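N-alpha-acetyltransferase 35, NatC auxiliary subunit (Saccharomyces cerevisiae, PDB 6YGA) serves as the auxiliary subunit of the NatC N-terminal acetyltransferase, the complex that acetylates the N-terminal Met of L-A virus Gag. Local coordinates at residues 365-377 with 530-542. Residues are numbered along the deposited sequence; the frame is centred on the assembly and turned at random.
With EDO (1,2-ethanediol), chain C.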
loop_
_atom_site.group_PDB
_atom_site.type_symbol
_atom_site.label_atom_id
_atom_site.label_comp_id
_atom_site.label_asym_id
_atom_site.label_seq_id
_atom_site.Cartn_x
_atom_site.Cartn_y
_atom_site.Cartn_z
ATOM N N LEU B 365 -22.932 2.635 20.670
ATOM C CA LEU B 365 -24.372 2.581 20.897
ATOM C C LEU B 365 -25.112 3.644 20.093
ATOM O O LEU B 365 -26.290 3.464 19.766
ATOM C CB LEU B 365 -24.670 2.725 22.387
ATOM C CG LEU B 365 -24.186 1.573 23.269
ATOM C CD1 LEU B 365 -24.445 1.891 24.728
ATOM C CD2 LEU B 365 -24.868 0.271 22.875
ATOM N N LEU B 366 -24.441 4.752 19.761
ATOM C CA LEU B 366 -25.061 5.754 18.899
ATOM C C LEU B 366 -25.308 5.200 17.503
ATOM O O LEU B 366 -26.342 5.488 16.888
ATOM C CB LEU B 366 -24.190 7.007 18.832
ATOM C CG LEU B 366 -24.474 8.097 19.864
ATOM C CD1 LEU B 366 -23.406 9.173 19.793
ATOM C CD2 LEU B 366 -25.856 8.697 19.638
ATOM N N HIS B 367 -24.368 4.408 16.980
ATOM C CA HIS B 367 -24.571 3.798 15.672
ATOM C C HIS B 367 -25.759 2.846 15.693
ATOM O O HIS B 367 -26.592 2.859 14.780
ATOM C CB HIS B 367 -23.309 3.061 15.221
ATOM C CG HIS B 367 -22.180 3.970 14.850
ATOM N ND1 HIS B 367 -21.489 4.715 15.781
ATOM C CD2 HIS B 367 -21.622 4.256 13.650
ATOM C CE1 HIS B 367 -20.555 5.421 15.171
ATOM N NE2 HIS B 367 -20.614 5.161 13.877
ATOM N N VAL B 368 -25.856 2.017 16.734
ATOM C CA VAL B 368 -26.973 1.083 16.841
ATOM C C VAL B 368 -28.286 1.837 16.978
ATOM O O VAL B 368 -29.301 1.463 16.378
ATOM C CB VAL B 368 -26.752 0.119 18.021
ATOM C CG1 VAL B 368 -27.935 -0.827 18.163
ATOM C CG2 VAL B 368 -25.456 -0.656 17.837
ATOM N N LYS B 369 -28.285 2.920 17.760
ATOM C CA LYS B 369 -29.511 3.674 17.996
ATOM C C LYS B 369 -30.018 4.334 16.720
ATOM O O LYS B 369 -31.221 4.311 16.441
ATOM C CB LYS B 369 -29.278 4.720 19.084
ATOM C CG LYS B 369 -30.383 5.751 19.218
ATOM C CD LYS B 369 -30.305 6.438 20.571
ATOM C CE LYS B 369 -30.822 7.864 20.507
ATOM N NZ LYS B 369 -29.905 8.751 19.735
ATOM N N GLU B 370 -29.124 4.930 15.932
ATOM C CA GLU B 370 -29.578 5.609 14.724
ATOM C C GLU B 370 -30.026 4.619 13.656
ATOM O O GLU B 370 -30.850 4.964 12.803
ATOM C CB GLU B 370 -28.482 6.539 14.193
ATOM C CG GLU B 370 -28.141 7.680 15.153
ATOM C CD GLU B 370 -26.987 8.553 14.673
ATOM O OE1 GLU B 370 -26.810 8.695 13.448
ATOM O OE2 GLU B 370 -26.250 9.097 15.525
ATOM N N PHE B 371 -29.509 3.390 13.688
ATOM C CA PHE B 371 -29.908 2.369 12.727
ATOM C C PHE B 371 -31.165 1.618 13.149
ATOM O O PHE B 371 -31.951 1.207 12.289
ATOM C CB PHE B 371 -28.764 1.376 12.508
ATOM C CG PHE B 371 -29.101 0.266 11.551
ATOM C CD1 PHE B 371 -28.981 0.454 10.184
ATOM C CD2 PHE B 371 -29.531 -0.967 12.019
ATOM C CE1 PHE B 371 -29.289 -0.567 9.294
ATOM C CE2 PHE B 371 -29.845 -1.994 11.139
ATOM C CZ PHE B 371 -29.723 -1.794 9.773
ATOM N N SER B 372 -31.376 1.430 14.453
ATOM C CA SER B 372 -32.508 0.655 14.938
ATOM C C SER B 372 -33.569 1.482 15.646
ATOM O O SER B 372 -34.683 0.983 15.836
ATOM C CB SER B 372 -32.032 -0.444 15.896
ATOM O OG SER B 372 -31.601 0.112 17.123
ATOM N N ALA B 373 -33.254 2.718 16.043
ATOM C CA ALA B 373 -34.204 3.605 16.719
ATOM C C ALA B 373 -34.709 2.995 18.024
ATOM O O ALA B 373 -35.887 3.111 18.367
ATOM C CB ALA B 373 -35.374 3.972 15.801
ATOM N N GLN B 374 -33.813 2.351 18.769
ATOM C CA GLN B 374 -34.178 1.704 20.022
ATOM C C GLN B 374 -33.150 2.016 21.097
ATOM O O GLN B 374 -31.945 1.846 20.883
ATOM C CB GLN B 374 -34.318 0.191 19.843
ATOM C CG GLN B 374 -35.733 -0.244 19.497
ATOM C CD GLN B 374 -35.824 -1.707 19.122
ATOM O OE1 GLN B 374 -34.824 -2.336 18.780
ATOM N NE2 GLN B 374 -37.032 -2.257 19.184
ATOM N N THR B 375 -33.637 2.470 22.249
ATOM C CA THR B 375 -32.771 2.747 23.380
ATOM C C THR B 375 -32.224 1.438 23.945
ATOM O O THR B 375 -32.888 0.401 23.874
ATOM C CB THR B 375 -33.534 3.495 24.471
ATOM O OG1 THR B 375 -34.579 2.657 24.983
ATOM C CG2 THR B 375 -34.140 4.768 23.909
ATOM N N PRO B 376 -31.009 1.459 24.503
ATOM C CA PRO B 376 -30.478 0.234 25.127
ATOM C C PRO B 376 -31.356 -0.295 26.251
ATOM O O PRO B 376 -31.545 -1.514 26.360
ATOM C CB PRO B 376 -29.096 0.676 25.630
ATOM C CG PRO B 376 -28.736 1.850 24.769
ATOM C CD PRO B 376 -30.025 2.556 24.489
ATOM N N SER B 377 -31.915 0.592 27.074
ATOM C CA SER B 377 -32.790 0.217 28.191
ATOM C C SER B 377 -32.143 -0.812 29.115
ATOM O O SER B 377 -32.706 -1.172 30.149
ATOM C CB SER B 377 -34.129 -0.320 27.674
ATOM O OG SER B 377 -33.988 -1.631 27.154
ATOM N N GLN B 530 -36.823 9.953 16.756
ATOM C CA GLN B 530 -35.781 9.027 16.323
ATOM C C GLN B 530 -36.323 8.001 15.332
ATOM O O GLN B 530 -35.623 7.612 14.389
ATOM C CB GLN B 530 -35.160 8.329 17.532
ATOM C CG GLN B 530 -34.030 7.381 17.173
ATOM C CD GLN B 530 -32.881 8.092 16.487
ATOM O OE1 GLN B 530 -32.219 8.941 17.082
ATOM N NE2 GLN B 530 -32.643 7.754 15.226
ATOM N N LEU B 531 -37.566 7.549 15.527
ATOM C CA LEU B 531 -38.170 6.614 14.583
ATOM C C LEU B 531 -38.290 7.232 13.196
ATOM O O LEU B 531 -37.981 6.582 12.190
ATOM C CB LEU B 531 -39.540 6.165 15.088
ATOM C CG LEU B 531 -39.561 5.120 16.204
ATOM C CD1 LEU B 531 -40.948 5.032 16.824
ATOM C CD2 LEU B 531 -39.126 3.764 15.670
ATOM N N GLN B 532 -38.737 8.487 13.118
ATOM C CA GLN B 532 -38.838 9.142 11.819
ATOM C C GLN B 532 -37.466 9.302 11.182
ATOM O O GLN B 532 -37.302 9.078 9.977
ATOM C CB GLN B 532 -39.524 10.499 11.960
ATOM C CG GLN B 532 -40.977 10.421 12.399
ATOM C CD GLN B 532 -41.893 9.859 11.323
ATOM O OE1 GLN B 532 -41.524 9.785 10.150
ATOM N NE2 GLN B 532 -43.097 9.465 11.720
ATOM N N ALA B 533 -36.464 9.683 11.976
ATOM C CA ALA B 533 -35.121 9.852 11.431
ATOM C C ALA B 533 -34.561 8.522 10.943
ATOM O O ALA B 533 -33.964 8.444 9.863
ATOM C CB ALA B 533 -34.202 10.480 12.480
ATOM N N THR B 534 -34.743 7.460 11.734
ATOM C CA THR B 534 -34.306 6.135 11.309
ATOM C C THR B 534 -35.059 5.678 10.065
ATOM O O THR B 534 -34.463 5.102 9.147
ATOM C CB THR B 534 -34.488 5.139 12.455
ATOM O OG1 THR B 534 -33.605 5.486 13.529
ATOM C CG2 THR B 534 -34.183 3.720 11.999
ATOM N N LYS B 535 -36.368 5.939 10.007
ATOM C CA LYS B 535 -37.142 5.550 8.832
ATOM C C LYS B 535 -36.604 6.216 7.572
ATOM O O LYS B 535 -36.449 5.566 6.532
ATOM C CB LYS B 535 -38.615 5.900 9.038
ATOM C CG LYS B 535 -39.480 5.678 7.810
ATOM C CD LYS B 535 -40.877 6.237 8.012
ATOM C CE LYS B 535 -41.705 6.075 6.751
ATOM N NZ LYS B 535 -43.096 6.573 6.918
ATOM N N GLN B 536 -36.298 7.513 7.649
ATOM C CA GLN B 536 -35.773 8.220 6.487
ATOM C C GLN B 536 -34.335 7.822 6.186
ATOM O O GLN B 536 -33.917 7.859 5.023
ATOM C CB GLN B 536 -35.893 9.724 6.709
ATOM C CG GLN B 536 -37.337 10.162 6.853
ATOM C CD GLN B 536 -37.493 11.412 7.683
ATOM O OE1 GLN B 536 -36.684 12.336 7.600
ATOM N NE2 GLN B 536 -38.538 11.446 8.502
ATOM N N PHE B 537 -33.567 7.434 7.208
ATOM C CA PHE B 537 -32.232 6.896 6.968
ATOM C C PHE B 537 -32.306 5.569 6.220
ATOM O O PHE B 537 -31.602 5.368 5.224
ATOM C CB PHE B 537 -31.483 6.742 8.294
ATOM C CG PHE B 537 -30.150 6.048 8.171
ATOM C CD1 PHE B 537 -29.257 6.390 7.166
ATOM C CD2 PHE B 537 -29.783 5.069 9.077
ATOM C CE1 PHE B 537 -28.031 5.751 7.061
ATOM C CE2 PHE B 537 -28.559 4.431 8.979
ATOM C CZ PHE B 537 -27.683 4.775 7.970
ATOM N N LEU B 538 -33.158 4.650 6.684
ATOM C CA LEU B 538 -33.326 3.381 5.980
ATOM C C LEU B 538 -33.863 3.594 4.573
ATOM O O LEU B 538 -33.598 2.787 3.674
ATOM C CB LEU B 538 -34.256 2.454 6.765
ATOM C CG LEU B 538 -33.736 1.987 8.126
ATOM C CD1 LEU B 538 -34.796 1.198 8.873
ATOM C CD2 LEU B 538 -32.472 1.160 7.948
ATOM N N ASN B 539 -34.618 4.672 4.362
ATOM C CA ASN B 539 -35.080 4.993 3.018
ATOM C C ASN B 539 -33.905 5.280 2.092
ATOM O O ASN B 539 -33.915 4.879 0.922
ATOM C CB ASN B 539 -36.030 6.186 3.069
ATOM C CG ASN B 539 -37.267 5.970 2.242
ATOM O OD1 ASN B 539 -38.244 5.382 2.709
ATOM N ND2 ASN B 539 -37.237 6.438 1.000
ATOM N N TYR B 540 -32.882 5.970 2.599
ATOM C CA TYR B 540 -31.698 6.244 1.792
ATOM C C TYR B 540 -30.894 4.973 1.535
ATOM O O TYR B 540 -30.420 4.752 0.414
ATOM C CB TYR B 540 -30.831 7.301 2.476
ATOM C CG TYR B 540 -29.394 7.310 2.003
ATOM C CD1 TYR B 540 -29.070 7.718 0.717
ATOM C CD2 TYR B 540 -28.361 6.915 2.846
ATOM C CE1 TYR B 540 -27.757 7.728 0.278
ATOM C CE2 TYR B 540 -27.043 6.924 2.418
ATOM C CZ TYR B 540 -26.747 7.332 1.131
ATOM O OH TYR B 540 -25.442 7.346 0.687
ATOM N N LEU B 541 -30.727 4.131 2.559
ATOM C CA LEU B 541 -29.982 2.889 2.380
ATOM C C LEU B 541 -30.664 1.980 1.366
ATOM O O LEU B 541 -29.994 1.305 0.576
ATOM C CB LEU B 541 -29.825 2.170 3.719
ATOM C CG LEU B 541 -28.937 2.846 4.765
ATOM C CD1 LEU B 541 -28.918 2.031 6.046
ATOM C CD2 LEU B 541 -27.526 3.041 4.229
ATOM N N LEU B 542 -31.998 1.947 1.375
ATOM C CA LEU B 542 -32.720 1.131 0.405
ATOM C C LEU B 542 -32.516 1.652 -1.010
ATOM O O LEU B 542 -32.347 0.867 -1.950
ATOM C CB LEU B 542 -34.205 1.084 0.758
ATOM C CG LEU B 542 -34.579 0.113 1.877
ATOM C CD1 LEU B 542 -35.996 0.366 2.369
ATOM C CD2 LEU B 542 -34.431 -1.317 1.387
HETATM C C1 EDO C . -24.806 3.978 11.643
HETATM O O1 EDO C . -26.059 3.330 11.893
HETATM C C2 EDO C . -23.885 3.041 10.870
HETATM O O2 EDO C . -23.640 1.856 11.639
#
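Phe371, in the last turn of helix 360-372, and Ala373, just beyond it, pack across the flank of the long helix 511-564 in a near-perpendicular helix crossing made by that C-terminal turn, the short axes crossing at -82° and 8.4 Å apart. Ala373, which leaves the helix with positive phi, points its CB at the long helix, 3.8 Å from Leu531 CD2 and 3.3 Å from Thr534 OG1. That hydroxyl lies 2.9 Å from Glu370 O, a carbonyl near the helix end. Gln530 bends at chi2 (61°), which turns its amide forward along its own helix, and NE2 donates to Thr534 OG1 at 3.0 Å, nearly in the amide plane; the amide thus probably helps to hold the hydroxyl facing the helix end. Deeper in, the Phe371 side chain crosses those of Phe537, Leu538 and Leu541 at about right angles. Its CE1 lies 3.9 Å from Leu538 CD2, while Phe537 CE2 and Leu541 CD1 approach the ring edge. Phe441 and Phe482 extend this apolar cluster, and the Glu370 carboxylate turns elsewhere, to Ala319 N. The crossing joins two helices far apart in sequence within the largely helical NAA35 region, which belongs to the TPR clan by sequence.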